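Local structure of phenazine biosynthesis protein PhzF family (Enterococcus faecalis, 1S7J) at residues A33-I38 with A58-T63; L44-F49 with D69-A74; D145-L150 with A208-Y213; V175-S180 with V187-F192. The protein is a member of the PhzF family, whose members share the diaminopimelate-epimerase-like fold, and is probably an isomerase. All coordinates share one frame; numbering follows the deposited sequence.

Contact 1. Residues A33-I38 with A58-T63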
loop_
_atom_site.group_PDB
_atom_site.type_symbol
_atom_site.label_atom_id
_atom_site.label_comp_id
_atom_site.label_asym_id
_atom_site.label_seq_id
_atom_site.Cartn_x
_atom_site.Cartn_y
_atom_site.Cartn_z
ATOM N N ALA A 33 9.013 -21.500 -8.000
ATOM C CA ALA A 33 7.754 -22.248 -8.013
ATOM C C ALA A 33 7.146 -22.387 -6.620
ATOM O O ALA A 33 5.964 -22.092 -6.405
ATOM C CB ALA A 33 7.982 -23.624 -8.627
ATOM N N VAL A 34 7.954 -22.834 -5.677
ATOM C CA VAL A 34 7.510 -23.018 -4.316
ATOM C C VAL A 34 6.976 -21.740 -3.696
ATOM O O VAL A 34 5.997 -21.768 -2.945
ATOM C CB VAL A 34 8.627 -23.557 -3.441
ATOM C CG1 VAL A 34 8.133 -23.772 -2.025
ATOM C CG2 VAL A 34 9.167 -24.847 -4.030
ATOM N N MET A 35 7.645 -20.631 -3.953
ATOM C CA MET A 35 7.222 -19.356 -3.411
ATOM C C MET A 35 5.902 -18.899 -4.025
ATOM O O MET A 35 5.105 -18.211 -3.374
ATOM C CB MET A 35 8.308 -18.302 -3.616
ATOM C CG MET A 35 9.581 -18.569 -2.824
ATOM S SD MET A 35 10.669 -17.119 -2.747
ATOM C CE MET A 35 11.742 -17.484 -4.146
ATOM N N GLN A 36 5.708 -19.231 -5.297
ATOM C CA GLN A 36 4.484 -18.891 -6.012
ATOM C C GLN A 36 3.349 -19.703 -5.407
ATOM O O GLN A 36 2.282 -19.175 -5.086
ATOM C CB GLN A 36 4.617 -19.263 -7.489
ATOM C CG GLN A 36 3.384 -18.917 -8.319
ATOM C CD GLN A 36 3.180 -17.418 -8.441
ATOM O OE1 GLN A 36 3.774 -16.773 -9.311
ATOM N NE2 GLN A 36 2.348 -16.845 -7.562
ATOM N N ASN A 37 3.602 -20.993 -5.252
ATOM C CA ASN A 37 2.633 -21.923 -4.698
ATOM C C ASN A 37 2.214 -21.559 -3.297
ATOM O O ASN A 37 1.068 -21.780 -2.912
ATOM C CB ASN A 37 3.171 -23.352 -4.744
ATOM C CG ASN A 37 2.981 -24.009 -6.108
ATOM O OD1 ASN A 37 3.714 -24.935 -6.463
ATOM N ND2 ASN A 37 1.979 -23.558 -6.840
ATOM N N ILE A 38 3.133 -21.010 -2.516
ATOM C CA ILE A 38 2.807 -20.599 -1.160
ATOM C C ILE A 38 1.854 -19.441 -1.185
ATOM O O ILE A 38 0.963 -19.346 -0.342
ATOM C CB ILE A 38 4.074 -20.191 -0.364
ATOM C CG1 ILE A 38 4.897 -21.422 -0.017
ATOM C CG2 ILE A 38 3.693 -19.431 0.892
ATOM C CD1 ILE A 38 6.246 -21.107 0.533
ATOM N N ALA A 58 17.189 -9.128 0.977
ATOM C CA ALA A 58 16.659 -9.295 -0.359
ATOM C C ALA A 58 15.135 -9.564 -0.272
ATOM O O ALA A 58 14.712 -10.542 0.337
ATOM C CB ALA A 58 17.359 -10.444 -1.056
ATOM N N LEU A 59 14.334 -8.665 -0.844
ATOM C CA LEU A 59 12.880 -8.812 -0.828
ATOM C C LEU A 59 12.351 -9.424 -2.113
ATOM O O LEU A 59 12.925 -9.246 -3.187
ATOM C CB LEU A 59 12.199 -7.466 -0.599
ATOM C CG LEU A 59 11.386 -7.307 0.687
ATOM C CD1 LEU A 59 10.703 -5.962 0.665
ATOM C CD2 LEU A 59 10.356 -8.430 0.844
ATOM N N ARG A 60 11.186 -10.059 -1.990
ATOM C CA ARG A 60 10.514 -10.729 -3.088
ATOM C C ARG A 60 9.013 -10.760 -2.742
ATOM O O ARG A 60 8.642 -11.180 -1.645
ATOM C CB ARG A 60 11.024 -12.154 -3.189
ATOM C CG ARG A 60 11.208 -12.672 -4.571
ATOM C CD ARG A 60 12.664 -12.670 -4.954
ATOM N NE ARG A 60 13.086 -13.952 -5.521
ATOM C CZ ARG A 60 12.660 -14.439 -6.691
ATOM N NH1 ARG A 60 13.104 -15.611 -7.126
ATOM N NH2 ARG A 60 11.791 -13.761 -7.415
ATOM N N TRP A 61 8.166 -10.271 -3.634
ATOM C CA TRP A 61 6.726 -10.283 -3.388
ATOM C C TRP A 61 6.042 -11.144 -4.412
ATOM O O TRP A 61 6.426 -11.164 -5.584
ATOM C CB TRP A 61 6.121 -8.889 -3.465
ATOM C CG TRP A 61 6.887 -7.822 -2.784
ATOM C CD1 TRP A 61 6.630 -7.277 -1.552
ATOM C CD2 TRP A 61 7.987 -7.092 -3.317
ATOM N NE1 TRP A 61 7.493 -6.247 -1.302
ATOM C CE2 TRP A 61 8.343 -6.108 -2.373
ATOM C CE3 TRP A 61 8.714 -7.165 -4.523
ATOM C CZ2 TRP A 61 9.387 -5.200 -2.584
ATOM C CZ3 TRP A 61 9.754 -6.266 -4.734
ATOM C CH2 TRP A 61 10.078 -5.295 -3.769
ATOM N N PHE A 62 4.999 -11.845 -3.969
ATOM C CA PHE A 62 4.194 -12.707 -4.815
ATOM C C PHE A 62 2.730 -12.568 -4.471
ATOM O O PHE A 62 2.390 -12.371 -3.310
ATOM C CB PHE A 62 4.549 -14.180 -4.568
ATOM C CG PHE A 62 5.864 -14.601 -5.129
ATOM C CD1 PHE A 62 7.038 -14.403 -4.411
ATOM C CD2 PHE A 62 5.938 -15.232 -6.368
ATOM C CE1 PHE A 62 8.260 -14.828 -4.909
ATOM C CE2 PHE A 62 7.158 -15.664 -6.879
ATOM C CZ PHE A 62 8.323 -15.460 -6.147
ATOM N N THR A 63 1.877 -12.557 -5.470
ATOM C CA THR A 63 0.472 -12.526 -5.268
ATOM C C THR A 63 -0.071 -13.939 -5.678
ATOM O O THR A 63 0.660 -14.755 -6.254
ATOM C CB THR A 63 -0.261 -11.382 -6.002
ATOM O OG1 THR A 63 -0.169 -11.640 -7.406
ATOM C CG2 THR A 63 0.364 -10.036 -5.702
#

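Contact 2. Residues L44-F49 with D69-A74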
loop_
_atom_site.group_PDB
_atom_site.type_symbol
_atom_site.label_atom_id
_atom_site.label_comp_id
_atom_site.label_asym_id
_atom_site.label_seq_id
_atom_site.Cartn_x
_atom_site.Cartn_y
_atom_site.Cartn_z
ATOM N N LEU A 44 -3.533 -14.762 0.202
ATOM C CA LEU A 44 -3.549 -13.401 0.731
ATOM C C LEU A 44 -3.159 -12.409 -0.348
ATOM O O LEU A 44 -2.676 -12.799 -1.409
ATOM C CB LEU A 44 -2.623 -13.285 1.946
ATOM C CG LEU A 44 -3.106 -14.015 3.208
ATOM C CD1 LEU A 44 -2.079 -13.891 4.317
ATOM C CD2 LEU A 44 -4.433 -13.421 3.653
ATOM N N SER A 45 -3.409 -11.127 -0.086
ATOM C CA SER A 45 -3.100 -10.043 -1.035
ATOM C C SER A 45 -1.710 -10.254 -1.658
ATOM O O SER A 45 -1.571 -10.403 -2.885
ATOM C CB SER A 45 -3.157 -8.689 -0.304
ATOM O OG SER A 45 -3.292 -7.610 -1.201
ATOM N N GLU A 46 -0.701 -10.307 -0.805
ATOM C CA GLU A 46 0.680 -10.519 -1.216
ATOM C C GLU A 46 1.381 -11.348 -0.145
ATOM O O GLU A 46 1.004 -11.293 1.035
ATOM C CB GLU A 46 1.434 -9.159 -1.333
ATOM C CG GLU A 46 1.323 -8.414 -2.680
ATOM C CD GLU A 46 0.046 -7.567 -2.825
ATOM O OE1 GLU A 46 -0.358 -7.291 -3.987
ATOM O OE2 GLU A 46 -0.536 -7.166 -1.801
ATOM N N THR A 47 2.390 -12.103 -0.559
ATOM C CA THR A 47 3.203 -12.914 0.339
ATOM C C THR A 47 4.656 -12.502 0.076
ATOM O O THR A 47 5.178 -12.720 -1.006
ATOM C CB THR A 47 3.057 -14.417 0.077
ATOM O OG1 THR A 47 1.712 -14.815 0.324
ATOM C CG2 THR A 47 3.985 -15.211 1.007
ATOM N N ALA A 48 5.284 -11.892 1.065
ATOM C CA ALA A 48 6.664 -11.436 0.942
ATOM C C ALA A 48 7.670 -12.427 1.502
ATOM O O ALA A 48 7.498 -12.938 2.589
ATOM C CB ALA A 48 6.820 -10.086 1.630
ATOM N N PHE A 49 8.703 -12.713 0.725
ATOM C CA PHE A 49 9.764 -13.624 1.135
ATOM C C PHE A 49 11.055 -12.815 1.182
ATOM O O PHE A 49 11.363 -12.082 0.238
ATOM C CB PHE A 49 9.919 -14.765 0.130
ATOM C CG PHE A 49 8.686 -15.579 -0.052
ATOM C CD1 PHE A 49 7.660 -15.135 -0.884
ATOM C CD2 PHE A 49 8.533 -16.798 0.603
ATOM C CE1 PHE A 49 6.505 -15.888 -1.061
ATOM C CE2 PHE A 49 7.381 -17.556 0.433
ATOM C CZ PHE A 49 6.363 -17.095 -0.405
ATOM N N ASP A 69 6.409 -6.343 -9.086
ATOM C CA ASP A 69 7.585 -5.457 -8.999
ATOM C C ASP A 69 7.764 -4.818 -7.641
ATOM O O ASP A 69 8.882 -4.487 -7.251
ATOM C CB ASP A 69 7.486 -4.325 -10.036
ATOM C CG ASP A 69 7.553 -4.817 -11.464
ATOM O OD1 ASP A 69 8.571 -5.446 -11.841
ATOM O OD2 ASP A 69 6.589 -4.560 -12.218
ATOM N N LEU A 70 6.650 -4.597 -6.924
ATOM C CA LEU A 70 6.723 -3.949 -5.630
ATOM C C LEU A 70 5.338 -3.763 -4.995
ATOM O O LEU A 70 4.347 -3.578 -5.712
ATOM C CB LEU A 70 7.351 -2.555 -5.840
ATOM C CG LEU A 70 7.916 -1.785 -4.648
ATOM C CD1 LEU A 70 9.014 -0.865 -5.145
ATOM C CD2 LEU A 70 6.837 -0.987 -3.911
ATOM N N CYS A 71 5.277 -3.861 -3.676
ATOM C CA CYS A 71 4.040 -3.596 -2.933
ATOM C C CYS A 71 4.402 -3.062 -1.556
ATOM O O CYS A 71 5.103 -3.709 -0.780
ATOM C CB CYS A 71 3.073 -4.813 -2.884
ATOM S SG CYS A 71 1.608 -4.592 -3.974
ATOM N N GLY A 72 3.984 -1.825 -1.309
ATOM C CA GLY A 72 4.281 -1.134 -0.069
ATOM C C GLY A 72 3.884 -1.728 1.269
ATOM O O GLY A 72 4.723 -1.821 2.171
ATOM N N HIS A 73 2.614 -2.080 1.438
ATOM C CA HIS A 73 2.162 -2.630 2.717
ATOM C C HIS A 73 2.900 -3.908 3.091
ATOM O O HIS A 73 3.122 -4.176 4.264
ATOM C CB HIS A 73 0.643 -2.858 2.713
ATOM C CG HIS A 73 0.197 -3.941 1.797
ATOM N ND1 HIS A 73 -0.324 -5.134 2.254
ATOM C CD2 HIS A 73 0.221 -4.036 0.442
ATOM C CE1 HIS A 73 -0.601 -5.917 1.220
ATOM N NE2 HIS A 73 -0.276 -5.274 0.115
ATOM N N ALA A 74 3.288 -4.680 2.084
ATOM C CA ALA A 74 4.009 -5.929 2.290
ATOM C C ALA A 74 5.458 -5.680 2.671
ATOM O O ALA A 74 6.130 -6.572 3.211
ATOM C CB ALA A 74 3.939 -6.790 1.036
#

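Contact 3. Residues D145-L150 with A208-Y213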
loop_
_atom_site.group_PDB
_atom_site.type_symbol
_atom_site.label_atom_id
_atom_site.label_comp_id
_atom_site.label_asym_id
_atom_site.label_seq_id
_atom_site.Cartn_x
_atom_site.Cartn_y
_atom_site.Cartn_z
ATOM N N ASP A 145 -2.241 6.230 -11.824
ATOM C CA ASP A 145 -3.680 5.978 -11.741
ATOM C C ASP A 145 -4.481 7.238 -11.931
ATOM O O ASP A 145 -3.985 8.350 -11.733
ATOM C CB ASP A 145 -4.052 5.455 -10.345
ATOM C CG ASP A 145 -3.030 4.550 -9.760
ATOM O OD1 ASP A 145 -2.459 4.914 -8.710
ATOM O OD2 ASP A 145 -2.795 3.469 -10.336
ATOM N N LEU A 146 -5.756 7.070 -12.269
ATOM C CA LEU A 146 -6.648 8.200 -12.411
ATOM C C LEU A 146 -6.781 8.757 -10.992
ATOM O O LEU A 146 -6.694 8.002 -10.024
ATOM C CB LEU A 146 -7.985 7.763 -12.985
ATOM C CG LEU A 146 -7.919 7.643 -14.512
ATOM C CD1 LEU A 146 -9.057 6.778 -15.049
ATOM C CD2 LEU A 146 -7.930 9.048 -15.126
ATOM N N PHE A 147 -7.016 10.038 -10.870
ATOM C CA PHE A 147 -7.064 10.674 -9.568
ATOM C C PHE A 147 -8.246 11.636 -9.495
ATOM O O PHE A 147 -8.180 12.745 -10.014
ATOM C CB PHE A 147 -5.732 11.424 -9.407
ATOM C CG PHE A 147 -5.507 12.034 -8.075
ATOM C CD1 PHE A 147 -4.630 11.441 -7.172
ATOM C CD2 PHE A 147 -6.104 13.247 -7.730
ATOM C CE1 PHE A 147 -4.339 12.046 -5.951
ATOM C CE2 PHE A 147 -5.821 13.862 -6.511
ATOM C CZ PHE A 147 -4.937 13.256 -5.618
ATOM N N PHE A 148 -9.319 11.214 -8.835
ATOM C CA PHE A 148 -10.519 12.045 -8.723
ATOM C C PHE A 148 -10.715 12.610 -7.338
ATOM O O PHE A 148 -10.490 11.931 -6.347
ATOM C CB PHE A 148 -11.751 11.232 -9.112
ATOM C CG PHE A 148 -11.605 10.478 -10.393
ATOM C CD1 PHE A 148 -11.777 9.098 -10.425
ATOM C CD2 PHE A 148 -11.280 11.146 -11.584
ATOM C CE1 PHE A 148 -11.634 8.388 -11.608
ATOM C CE2 PHE A 148 -11.137 10.446 -12.771
ATOM C CZ PHE A 148 -11.312 9.059 -12.787
ATOM N N VAL A 149 -11.141 13.860 -7.271
ATOM C CA VAL A 149 -11.395 14.515 -5.995
ATOM C C VAL A 149 -12.913 14.570 -5.826
ATOM O O VAL A 149 -13.628 14.951 -6.751
ATOM C CB VAL A 149 -10.792 15.937 -5.958
ATOM C CG1 VAL A 149 -11.036 16.584 -4.602
ATOM C CG2 VAL A 149 -9.293 15.873 -6.259
ATOM N N LEU A 150 -13.398 14.135 -4.674
ATOM C CA LEU A 150 -14.829 14.108 -4.411
ATOM C C LEU A 150 -15.281 15.154 -3.401
ATOM O O LEU A 150 -14.462 15.906 -2.860
ATOM C CB LEU A 150 -15.243 12.700 -3.962
ATOM C CG LEU A 150 -15.437 11.581 -5.010
ATOM C CD1 LEU A 150 -14.482 11.693 -6.190
ATOM C CD2 LEU A 150 -15.286 10.237 -4.324
ATOM N N ALA A 208 1.934 8.728 -3.588
ATOM C CA ALA A 208 2.929 9.469 -4.362
ATOM C C ALA A 208 2.149 10.597 -5.079
ATOM O O ALA A 208 2.676 11.666 -5.316
ATOM C CB ALA A 208 3.588 8.562 -5.388
ATOM N N ASN A 209 0.887 10.309 -5.409
ATOM C CA ASN A 209 0.002 11.274 -6.068
ATOM C C ASN A 209 -0.781 12.037 -4.995
ATOM O O ASN A 209 -0.969 13.248 -5.092
ATOM C CB ASN A 209 -1.008 10.560 -6.986
ATOM C CG ASN A 209 -0.342 9.829 -8.153
ATOM O OD1 ASN A 209 0.709 10.236 -8.644
ATOM N ND2 ASN A 209 -0.999 8.765 -8.624
ATOM N N LEU A 210 -1.258 11.297 -3.989
ATOM C CA LEU A 210 -2.038 11.865 -2.875
ATOM C C LEU A 210 -1.334 12.926 -2.056
ATOM O O LEU A 210 -1.876 14.012 -1.844
ATOM C CB LEU A 210 -2.491 10.750 -1.911
ATOM C CG LEU A 210 -3.793 9.994 -2.148
ATOM C CD1 LEU A 210 -4.906 10.985 -2.349
ATOM C CD2 LEU A 210 -3.679 9.092 -3.337
ATOM N N ILE A 211 -0.172 12.575 -1.502
ATOM C CA ILE A 211 0.585 13.503 -0.670
ATOM C C ILE A 211 0.953 14.824 -1.397
ATOM O O ILE A 211 0.698 15.907 -0.870
ATOM C CB ILE A 211 1.835 12.810 -0.026
ATOM C CG1 ILE A 211 1.366 11.633 0.840
ATOM C CG2 ILE A 211 2.606 13.795 0.858
ATOM C CD1 ILE A 211 2.486 10.914 1.554
ATOM N N PRO A 212 1.577 14.740 -2.585
ATOM C CA PRO A 212 1.923 15.971 -3.296
ATOM C C PRO A 212 0.690 16.875 -3.456
ATOM O O PRO A 212 0.720 18.055 -3.100
ATOM C CB PRO A 212 2.394 15.446 -4.646
ATOM C CG PRO A 212 3.086 14.194 -4.265
ATOM C CD PRO A 212 2.111 13.567 -3.299
ATOM N N TYR A 213 -0.395 16.285 -3.968
ATOM C CA TYR A 213 -1.639 17.010 -4.190
ATOM C C TYR A 213 -2.154 17.752 -2.959
ATOM O O TYR A 213 -2.508 18.938 -3.046
ATOM C CB TYR A 213 -2.743 16.053 -4.706
ATOM C CG TYR A 213 -4.107 16.720 -4.802
ATOM C CD1 TYR A 213 -4.947 16.789 -3.686
ATOM C CD2 TYR A 213 -4.519 17.349 -5.975
ATOM C CE1 TYR A 213 -6.148 17.476 -3.730
ATOM C CE2 TYR A 213 -5.733 18.044 -6.027
ATOM C CZ TYR A 213 -6.538 18.102 -4.891
ATOM O OH TYR A 213 -7.719 18.796 -4.901
#

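Contact 4. Residues V175-S180 with V187-F192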
loop_
_atom_site.group_PDB
_atom_site.type_symbol
_atom_site.label_atom_id
_atom_site.label_comp_id
_atom_site.label_asym_id
_atom_site.label_seq_id
_atom_site.Cartn_x
_atom_site.Cartn_y
_atom_site.Cartn_z
ATOM N N VAL A 175 -7.561 3.631 -9.913
ATOM C CA VAL A 175 -8.353 4.829 -9.707
ATOM C C VAL A 175 -8.270 5.240 -8.246
ATOM O O VAL A 175 -8.446 4.413 -7.342
ATOM C CB VAL A 175 -9.841 4.592 -10.087
ATOM C CG1 VAL A 175 -10.690 5.793 -9.689
ATOM C CG2 VAL A 175 -9.966 4.316 -11.580
ATOM N N ILE A 176 -7.977 6.503 -8.017
ATOM C CA ILE A 176 -7.868 7.040 -6.682
ATOM C C ILE A 176 -8.960 8.052 -6.493
ATOM O O ILE A 176 -9.315 8.763 -7.430
ATOM C CB ILE A 176 -6.505 7.753 -6.464
ATOM C CG1 ILE A 176 -5.344 6.786 -6.723
ATOM C CG2 ILE A 176 -6.427 8.310 -5.045
ATOM C CD1 ILE A 176 -3.977 7.428 -6.622
ATOM N N VAL A 177 -9.540 8.080 -5.302
ATOM C CA VAL A 177 -10.587 9.017 -4.966
ATOM C C VAL A 177 -10.169 9.656 -3.645
ATOM O O VAL A 177 -9.693 8.961 -2.740
ATOM C CB VAL A 177 -11.980 8.310 -4.832
ATOM C CG1 VAL A 177 -12.407 7.721 -6.180
ATOM C CG2 VAL A 177 -11.922 7.213 -3.789
ATOM N N THR A 178 -10.339 10.965 -3.535
ATOM C CA THR A 178 -9.928 11.693 -2.330
ATOM C C THR A 178 -10.936 12.747 -1.911
ATOM O O THR A 178 -11.933 12.983 -2.595
ATOM C CB THR A 178 -8.586 12.432 -2.561
ATOM O OG1 THR A 178 -7.871 11.827 -3.650
ATOM C CG2 THR A 178 -7.741 12.371 -1.333
ATOM N N ALA A 179 -10.658 13.391 -0.780
ATOM C CA ALA A 179 -11.503 14.448 -0.243
ATOM C C ALA A 179 -10.982 14.890 1.124
ATOM O O ALA A 179 -10.217 14.168 1.767
ATOM C CB ALA A 179 -12.934 13.977 -0.126
ATOM N N SER A 180 -11.372 16.090 1.548
ATOM C CA SER A 180 -10.952 16.611 2.849
ATOM C C SER A 180 -11.466 15.715 3.967
ATOM O O SER A 180 -12.670 15.390 4.021
ATOM C CB SER A 180 -11.483 18.042 3.069
ATOM O OG SER A 180 -10.848 18.981 2.219
ATOM N N VAL A 187 -8.538 11.935 3.061
ATOM C CA VAL A 187 -8.890 10.520 2.993
ATOM C C VAL A 187 -8.841 10.025 1.563
ATOM O O VAL A 187 -8.905 10.815 0.637
ATOM C CB VAL A 187 -10.298 10.274 3.551
ATOM C CG1 VAL A 187 -10.284 10.385 5.061
ATOM C CG2 VAL A 187 -11.277 11.269 2.958
ATOM N N SER A 188 -8.764 8.722 1.379
ATOM C CA SER A 188 -8.725 8.156 0.047
ATOM C C SER A 188 -9.228 6.730 0.036
ATOM O O SER A 188 -9.602 6.182 1.072
ATOM C CB SER A 188 -7.297 8.198 -0.508
ATOM O OG SER A 188 -6.414 7.384 0.253
ATOM N N ARG A 189 -9.309 6.166 -1.165
ATOM C CA ARG A 189 -9.712 4.776 -1.421
ATOM C C ARG A 189 -9.105 4.483 -2.779
ATOM O O ARG A 189 -9.110 5.346 -3.653
ATOM C CB ARG A 189 -11.238 4.616 -1.466
ATOM C CG ARG A 189 -11.907 4.658 -0.114
ATOM C CD ARG A 189 -13.396 4.480 -0.230
ATOM N NE ARG A 189 -13.761 3.163 -0.757
ATOM C CZ ARG A 189 -15.015 2.718 -0.864
ATOM N NH1 ARG A 189 -15.245 1.513 -1.349
ATOM N NH2 ARG A 189 -16.031 3.488 -0.499
ATOM N N THR A 190 -8.551 3.298 -2.957
ATOM C CA THR A 190 -7.930 2.968 -4.224
ATOM C C THR A 190 -8.484 1.697 -4.857
ATOM O O THR A 190 -8.575 0.651 -4.209
ATOM C CB THR A 190 -6.366 2.891 -4.086
ATOM O OG1 THR A 190 -5.992 1.780 -3.261
ATOM C CG2 THR A 190 -5.831 4.182 -3.464
ATOM N N PHE A 191 -8.908 1.811 -6.123
ATOM C CA PHE A 191 -9.478 0.679 -6.855
ATOM C C PHE A 191 -8.563 0.250 -7.992
ATOM O O PHE A 191 -8.059 1.080 -8.731
ATOM C CB PHE A 191 -10.855 1.053 -7.429
ATOM C CG PHE A 191 -11.714 1.862 -6.485
ATOM C CD1 PHE A 191 -12.150 1.326 -5.277
ATOM C CD2 PHE A 191 -12.064 3.173 -6.802
ATOM C CE1 PHE A 191 -12.919 2.091 -4.390
ATOM C CE2 PHE A 191 -12.830 3.940 -5.927
ATOM C CZ PHE A 191 -13.259 3.396 -4.717
ATOM N N PHE A 192 -8.372 -1.053 -8.139
ATOM C CA PHE A 192 -7.521 -1.588 -9.199
ATOM C C PHE A 192 -8.173 -2.787 -9.906
ATOM O O PHE A 192 -7.607 -3.881 -9.940
ATOM C CB PHE A 192 -6.159 -2.010 -8.625
ATOM C CG PHE A 192 -5.385 -0.878 -8.026
ATOM C CD1 PHE A 192 -5.467 -0.602 -6.660
ATOM C CD2 PHE A 192 -4.574 -0.067 -8.826
ATOM C CE1 PHE A 192 -4.757 0.467 -6.104
ATOM C CE2 PHE A 192 -3.866 0.999 -8.280
ATOM C CZ PHE A 192 -3.955 1.268 -6.919
#

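Contact 1. Residues A33-I38 with A58-T63
Helix-on-sheet packing in the diaminopimelate-epimerase-like fold brings M35 and Q36 of helix 32-42 onto F62 of strand 56-62, close to the predicted active site. Helix 33-38 and strand 58-62 lie 8.8 Å apart at their axes, with a crossing angle of -51°. The F62 ring is the platform. M35 sets its CB over one face, a CH-pi contact 4.0 Å from the ring centroid, while its sulfur sits obliquely to the same ring, 5.0 Å from SD to the F62 centroid, as a Met-aromatic contact. The M35 chain then bends at chi3 (-94°), which carries CE across to the guanidinium of R60, 3.8 Å from NH1. That guanidinium is in turn held by a salt bridge to E67 and a cation-pi contact with W29. At the CD2 edge of F62, Q36 has CG anti to its backbone N and turns at chi2, so that its amide stands nearly perpendicular to the ring, with OE1 at the ring edge 4.0 Å from F62 CD2. From there Q36 reaches the end of the strand, where NE2 makes a weak hydrogen bond to the backbone O of T63, 3.0 Å long and bent to 124° at the hydrogen.

Contact 2. Residues L44-F49 with D69-A74
A histidine-carboxylate hydrogen bond, formed where segment 44-49 faces the start of helix 72-85, joins H73 to E46, the predicted active-site residue. H73 NE2 donates to E46 OE2 over 2.7 Å, with 144° at the hydrogen. The oxygen lies at the ring edge, near the imidazole plane, yet the ring and carboxylate planes are 79° apart, and NE2 meets OE2 from above the carboxylate. S45 OG gives the same oxygen a second hydrogen bond, 2.9 Å long, from the opposite face. The rotation of H73 makes this possible: chi1 of 68° puts CG between backbone N and carbonyl carbon, and the imidazole leans toward the glutamate. The other carboxylate oxygen, E46 OE1, points to the sulfur of C71, with OE1 and SG 3.3 Å apart. Behind the polar cluster the contact is apolar: E46 CB rests on A74 CB at 4.2 Å, and A48 CB is 4.4 Å from A74 CB. N19 of the neighbouring strand 19-25 touches both S45 and H73. With two donors gripping OE2 from its two faces, the buried carboxylate is held in a defined orientation, consistent with its predicted role in the active site.

Contact 3. Residues D145-L150 with A208-Y213
F147 of strand 146-149 pushes its ring against helix 207-218, and most of the packing in this contact gathers round it. This is a helix packed on the face of a beta-sheet, away from the predicted active site. Among the aromatic contacts, the outer end of F147 meets Y213: CZ comes within 3.7 Å of Y213 CG, and CE2 lies over one face of the tyrosine ring, toward its rim. The two planes are 50° apart and the centroids 5.2 Å, an oblique pairing that is neither a stack nor a T. The ring gets there because CG is anti to the backbone N, chi1 -174°.

Apolar contacts continue on the other atoms of the F147 ring. N209 slides past in the reverse direction, its CB 3.7 Å from F147 CD1, while L210 brings CD1 to 3.8 Å from F147 CE1 and its backbone lies at the phenylalanine edge. Further along the strand, V149 and Y213 meet tip to tip, with V149 CG2 3.6 Å from the tyrosine OH.

Among the polar groups, the Y213 hydroxyl is hydrogen-bonded to R217 and E139 outside the two segments, which ties down the tip that V149 touches.

Strand 146-149 runs at 41° to the 208-213 part of the helix, the axes 10.3 Å apart at closest approach. It pairs with 139-142 on one side and with 175-180 on the other. L210 spreads over the latter, touching I176 and T178, and reaches S188 of strand 186-192, while I211, on the other side of the helix, packs on V244 and I246 of strand 243-259.

Contact 4. Residues V175-S180 with V187-F192
V177 and F191 cross at about a right angle on one face of an antiparallel beta hairpin, V177 CG1 standing 3.8 Å from F191 CE2. They are diagonal neighbours. The directly paired V175 meets F191 more loosely in an oblique crossing, where V175 CG1 lies 4.1 Å from F191 CD2. Beside them V177 and R189 run side by side, V177 CG2 3.6 Å from R189 CB. The arginine then leaves its neighbour, bending at chi3 (64°) toward a salt bridge with E199 and the carbonyls of V156 and I159. The other face carries I176 and T190, aligned the same way with I176 CG1 4.2 Å from T190 CG2, and the T178-S188 pair. The backbone fixes this register: V175-F191 and V177-R189 are hydrogen-bonded pairs, with F191 N to V175 O at 2.9 Å and nearly straight (172°), whereas I176-T190 and T178-S188 are non-hydrogen-bonded pairs. At the turn end, V187 N bonds to A179 O over 3.1 Å. Strand 175-180 is flanked further by parallel strand 146-149, and strand 186-192 by parallel strand 222-227 and antiparallel strand 197-200. Helix 153-158 sends V156 against V177 and A179 on one face, and L210 of helix 207-218 packs on I176 and T178 on the other.

The four contacts form two pairs. Contacts 1 and 2 adjoin, with centres about 9 Å apart, because strands 47-53 and 56-62 are neighbours: F62 O lies 2.8 Å from T47 N, and T63 of contact 1 sets CG2 3.3 Å from OE1 of E46, the predicted active-site residue held in contact 2. Contacts 3 and 4 are likewise joined, centres about 7 Å apart, through paired strands 146-149 and 175-180, and contact 4 is nested in the loop that contact 3 closes. Between the pairs nothing touches: contacts 2 and 4 come within about 8 Å at their nearest atoms, and the T190 side chain is about 11 Å from that of E46.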